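Local coordinates for catalase (Corynebacterium glutamicum atcc 13032, PDB 4B7H), which breaks down hydrogen peroxide to water and oxygen at a haem, binds NADPH and is inhibited by nitric oxide, at the interface of chains A and B and the interface of chains A and C. Coordinates in Å, arbitrary orientation; residue numbers count along the deposited sequence, not the author numbering. Chains: chain A/B/C, Catalase.

Contact 1 joins chain A to chain B and contact 2 joins chain A to chain C; the centres of their C-alpha atoms lie about 39 Å apart. No residue is common to both. In each, an aspartate of chain A meets an arginine of the partner, but contact 1 adds apolar packing against a loop whereas contact 2 is almost wholly polar. On chain A they involve helices 254-264 and 319-324 in the first case, and helices 173-182 and 487-498 in the second. Each interface is two-fold symmetric, so together they help tie four copies into the tetramer typical of catalases.

Contact 1: the interface of chains A and B. Residues chain A 253, 256-257, 260, 319; chain B 164, 168-170.
A:Asp253 and B:Arg164 point at each other tip to tip, and NH1 of the guanidinium donates to carboxylate oxygen OD2 at 2.8 Å, forming a salt bridge. The bond is nearly straight, 165° at the hydrogen. OD2 lies in the guanidinium plane, yet the nitrogen meets it from above the carboxylate plane, the two planes being 63° apart. Water 1 adds a second link, between A:Asp253 OD1 and B:Arg164 NH2.

A:Arg256 leaves its helix with CG anti to the backbone N and bends at chi3 (-62°), which turns its guanidinium to the loop of chain B. There NH1 donates to the backbone carbonyl B:Gly169 O at 2.8 Å. The same oxygen accepts B:Arg164 NH1 at 2.9 Å, so arginines of both subunits grip one carbonyl. A:Phe319 CZ sits 3.4 Å over the centre of the A:Arg256 guanidinium, covering one face.

B:Leu170 slides antiparallel past A:Arg256, its CD2 3.8 Å from CD, while its CD1 packs against A:Glu257 CG. Farther along, the B:Asn168 amide stands almost perpendicular to the A:Tyr260 ring, with ND2 3.4 Å above the ring centre.

Chain A thus presents helix 254-264, the preceding A:Asp253 and the first residue of helix 319-324; chain B inserts the loop residues 168-170, with B:Arg164 flanking them.

Contact 2: the interface of chains A and C. Residues chain A 174, 484, 486-487; chain C 401-402.
C:Arg401 brings its guanidinium edge to the carboxylate of A:Asp174, and the charged pair forms a salt bridge. NE donates to OD2 at 2.9 Å, with 161° at the hydrogen, and reaches that oxygen on its syn side. NH2 makes a longer, more bent bond to the same OD2, at 3.3 Å, from well above the carboxylate plane. Both nitrogens therefore converge side-on on one oxygen, which lies in the guanidinium plane; the carboxylate itself is turned 83° to that plane. With chi2 at -177° and chi3 just as straight, the C:Arg401 chain runs out at full length and meets the aspartate tip to tip.

Hydrogen bonds within chain A secure the other carboxylate oxygen. A:Asp174 OD1 accepts the backbone N of A:Ser484, the hydroxyl OG of A:Ser484 at 2.8 Å and the hydroxyl OG1 of A:Thr487 at 2.6 Å. These second-shell donors would fix the rotation of the carboxylate and hold OD2 towards chain C; they may also favour its charged form. A:Ser484 OG in turn accepts the backbone N of A:Thr487.

Water 2 bridges the subunits, 2.7 Å from A:Asp174 OD2 and 2.8 Å from the phenol oxygen C:Tyr402 OH.

Packing sandwiches the guanidinium: A:Ser484 OG stands 3.3 Å above one face, and C:Tyr402 OH lies over the opposite face, both offset towards the rim. Within chain C, C:Arg401 CG lies over the centre of the tyrosine ring, a contact that probably helps hold the arginine chain against the tyrosine.

A:Asp174 belongs to the start of helix 173-182, and A:Ser484 and A:Ala486 lead into helix 487-498, which A:Thr487 opens. The partner residues 401-402 come from a loop of chain C.

Contact 1: the interface of chains A and B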
loop_
_atom_site.group_PDB
_atom_site.type_symbol
_atom_site.label_atom_id
_atom_site.label_comp_id
_atom_site.label_asym_id
_atom_site.label_seq_id
_atom_site.Cartn_x
_atom_site.Cartn_y
_atom_site.Cartn_z
ATOM N N ASP A 253 4.937 11.743 -27.361
ATOM C CA ASP A 253 5.281 10.334 -27.390
ATOM C C ASP A 253 6.012 9.959 -28.674
ATOM O O ASP A 253 5.921 8.831 -29.142
ATOM C CB ASP A 253 4.004 9.506 -27.230
ATOM C CG ASP A 253 3.253 9.838 -25.947
ATOM O OD1 ASP A 253 3.898 10.214 -24.944
ATOM O OD2 ASP A 253 2.012 9.736 -25.936
ATOM N N ARG A 256 8.276 6.808 -28.290
ATOM C CA ARG A 256 7.410 5.661 -28.027
ATOM C C ARG A 256 6.734 5.215 -29.326
ATOM O O ARG A 256 6.745 4.033 -29.677
ATOM C CB ARG A 256 6.362 6.036 -26.970
ATOM C CG ARG A 256 5.395 4.917 -26.622
ATOM C CD ARG A 256 4.404 5.334 -25.531
ATOM N NE ARG A 256 5.072 5.662 -24.272
ATOM C CZ ARG A 256 4.448 5.833 -23.107
ATOM N NH1 ARG A 256 3.127 5.711 -23.034
ATOM N NH2 ARG A 256 5.152 6.113 -22.013
ATOM N N GLU A 257 6.155 6.172 -30.040
ATOM C CA GLU A 257 5.442 5.864 -31.269
ATOM C C GLU A 257 6.404 5.372 -32.347
ATOM O O GLU A 257 6.085 4.441 -33.091
ATOM C CB GLU A 257 4.658 7.090 -31.744
ATOM C CG GLU A 257 3.780 6.828 -32.958
ATOM C CD GLU A 257 2.590 7.767 -33.043
ATOM O OE1 GLU A 257 2.543 8.766 -32.290
ATOM O OE2 GLU A 257 1.689 7.499 -33.860
ATOM N N TYR A 260 7.331 1.636 -31.637
ATOM C CA TYR A 260 6.171 0.790 -31.909
ATOM C C TYR A 260 6.005 0.604 -33.416
ATOM O O TYR A 260 5.860 -0.517 -33.906
ATOM C CB TYR A 260 4.892 1.396 -31.300
ATOM C CG TYR A 260 3.607 0.833 -31.910
ATOM C CD1 TYR A 260 3.111 -0.395 -31.509
ATOM C CD2 TYR A 260 2.909 1.528 -32.895
ATOM C CE1 TYR A 260 1.944 -0.931 -32.056
ATOM C CE2 TYR A 260 1.753 1.010 -33.459
ATOM C CZ TYR A 260 1.273 -0.222 -33.032
ATOM O OH TYR A 260 0.123 -0.739 -33.588
ATOM N N PHE A 319 1.111 -2.754 -22.722
ATOM C CA PHE A 319 2.124 -1.794 -22.307
ATOM C C PHE A 319 2.253 -1.712 -20.783
ATOM O O PHE A 319 3.346 -1.798 -20.243
ATOM C CB PHE A 319 1.785 -0.423 -22.900
ATOM C CG PHE A 319 2.789 0.645 -22.579
ATOM C CD1 PHE A 319 2.666 1.411 -21.430
ATOM C CD2 PHE A 319 3.849 0.891 -23.437
ATOM C CE1 PHE A 319 3.592 2.399 -21.134
ATOM C CE2 PHE A 319 4.782 1.882 -23.147
ATOM C CZ PHE A 319 4.653 2.629 -21.991
ATOM N N ARG B 164 -4.846 6.005 -22.878
ATOM C CA ARG B 164 -3.952 5.311 -23.809
ATOM C C ARG B 164 -4.423 3.909 -24.153
ATOM O O ARG B 164 -4.960 3.194 -23.303
ATOM C CB ARG B 164 -2.521 5.263 -23.255
ATOM C CG ARG B 164 -1.964 6.648 -22.989
ATOM C CD ARG B 164 -0.678 6.642 -22.175
ATOM N NE ARG B 164 -0.309 8.022 -21.860
ATOM C CZ ARG B 164 0.315 8.837 -22.703
ATOM N NH1 ARG B 164 0.700 8.397 -23.894
ATOM N NH2 ARG B 164 0.571 10.089 -22.344
ATOM N N ASN B 168 -0.011 -0.289 -26.640
ATOM C CA ASN B 168 1.201 0.483 -26.934
ATOM C C ASN B 168 1.360 1.796 -26.163
ATOM O O ASN B 168 2.297 2.552 -26.413
ATOM C CB ASN B 168 1.305 0.755 -28.442
ATOM C CG ASN B 168 0.126 1.551 -28.982
ATOM O OD1 ASN B 168 -0.661 2.123 -28.223
ATOM N ND2 ASN B 168 -0.002 1.588 -30.305
ATOM N N GLY B 169 0.452 2.084 -25.237
ATOM C CA GLY B 169 0.572 3.309 -24.468
ATOM C C GLY B 169 0.427 4.604 -25.258
ATOM O O GLY B 169 0.932 5.644 -24.830
ATOM N N LEU B 170 -0.278 4.563 -26.389
ATOM C CA LEU B 170 -0.536 5.771 -27.180
ATOM C C LEU B 170 -1.987 6.228 -27.049
ATOM O O LEU B 170 -2.904 5.399 -27.055
ATOM C CB LEU B 170 -0.218 5.533 -28.662
ATOM C CG LEU B 170 1.239 5.196 -28.998
ATOM C CD1 LEU B 170 1.391 4.998 -30.505
ATOM C CD2 LEU B 170 2.178 6.291 -28.507
HETATM O O HOH W 1 2.285 11.996 -23.594
#

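Contact 2: the interface of chains A and C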
loop_
_atom_site.group_PDB
_atom_site.type_symbol
_atom_site.label_atom_id
_atom_site.label_comp_id
_atom_site.label_asym_id
_atom_site.label_seq_id
_atom_site.Cartn_x
_atom_site.Cartn_y
_atom_site.Cartn_z
ATOM N N ASP A 174 17.715 27.721 -12.388
ATOM C CA ASP A 174 18.666 28.124 -11.360
ATOM C C ASP A 174 19.046 26.935 -10.490
ATOM O O ASP A 174 20.222 26.717 -10.190
ATOM C CB ASP A 174 18.128 29.244 -10.477
ATOM C CG ASP A 174 19.189 29.785 -9.553
ATOM O OD1 ASP A 174 20.008 30.591 -10.030
ATOM O OD2 ASP A 174 19.250 29.376 -8.373
ATOM N N SER A 484 19.670 32.780 -11.804
ATOM C CA SER A 484 19.791 34.020 -11.047
ATOM C C SER A 484 21.129 34.688 -11.305
ATOM O O SER A 484 22.057 34.069 -11.841
ATOM C CB SER A 484 19.658 33.733 -9.553
ATOM O OG SER A 484 20.819 33.081 -9.059
ATOM N N ALA A 486 23.233 35.425 -9.056
ATOM C CA ALA A 486 24.208 34.730 -8.212
ATOM C C ALA A 486 24.801 33.524 -8.930
ATOM O O ALA A 486 25.975 33.192 -8.761
ATOM C CB ALA A 486 23.558 34.290 -6.909
ATOM N N THR A 487 23.973 32.854 -9.722
ATOM C CA THR A 487 24.395 31.629 -10.384
ATOM C C THR A 487 25.227 31.882 -11.644
ATOM O O THR A 487 26.064 31.054 -12.011
ATOM C CB THR A 487 23.155 30.772 -10.672
ATOM O OG1 THR A 487 22.546 30.437 -9.418
ATOM C CG2 THR A 487 23.499 29.477 -11.411
ATOM N N ARG C 401 22.928 27.093 -2.851
ATOM C CA ARG C 401 23.356 28.460 -2.556
ATOM C C ARG C 401 22.639 29.125 -1.382
ATOM O O ARG C 401 22.861 30.314 -1.112
ATOM C CB ARG C 401 23.220 29.341 -3.792
ATOM C CG ARG C 401 21.788 29.591 -4.272
ATOM C CD ARG C 401 21.856 30.416 -5.555
ATOM N NE ARG C 401 20.571 30.733 -6.178
ATOM C CZ ARG C 401 19.868 31.829 -5.913
ATOM N NH1 ARG C 401 20.317 32.691 -5.011
ATOM N NH2 ARG C 401 18.717 32.061 -6.534
ATOM N N TYR C 402 21.802 28.361 -0.683
ATOM C CA TYR C 402 21.036 28.883 0.446
ATOM C C TYR C 402 21.613 28.430 1.795
ATOM O O TYR C 402 22.822 28.217 1.897
ATOM C CB TYR C 402 19.568 28.501 0.294
ATOM C CG TYR C 402 19.054 28.749 -1.108
ATOM C CD1 TYR C 402 18.636 30.016 -1.508
ATOM C CD2 TYR C 402 18.981 27.711 -2.031
ATOM C CE1 TYR C 402 18.169 30.240 -2.801
ATOM C CE2 TYR C 402 18.528 27.918 -3.314
ATOM C CZ TYR C 402 18.114 29.179 -3.695
ATOM O OH TYR C 402 17.656 29.374 -4.979
HETATM O O HOH W 2 18.268 27.376 -6.781
#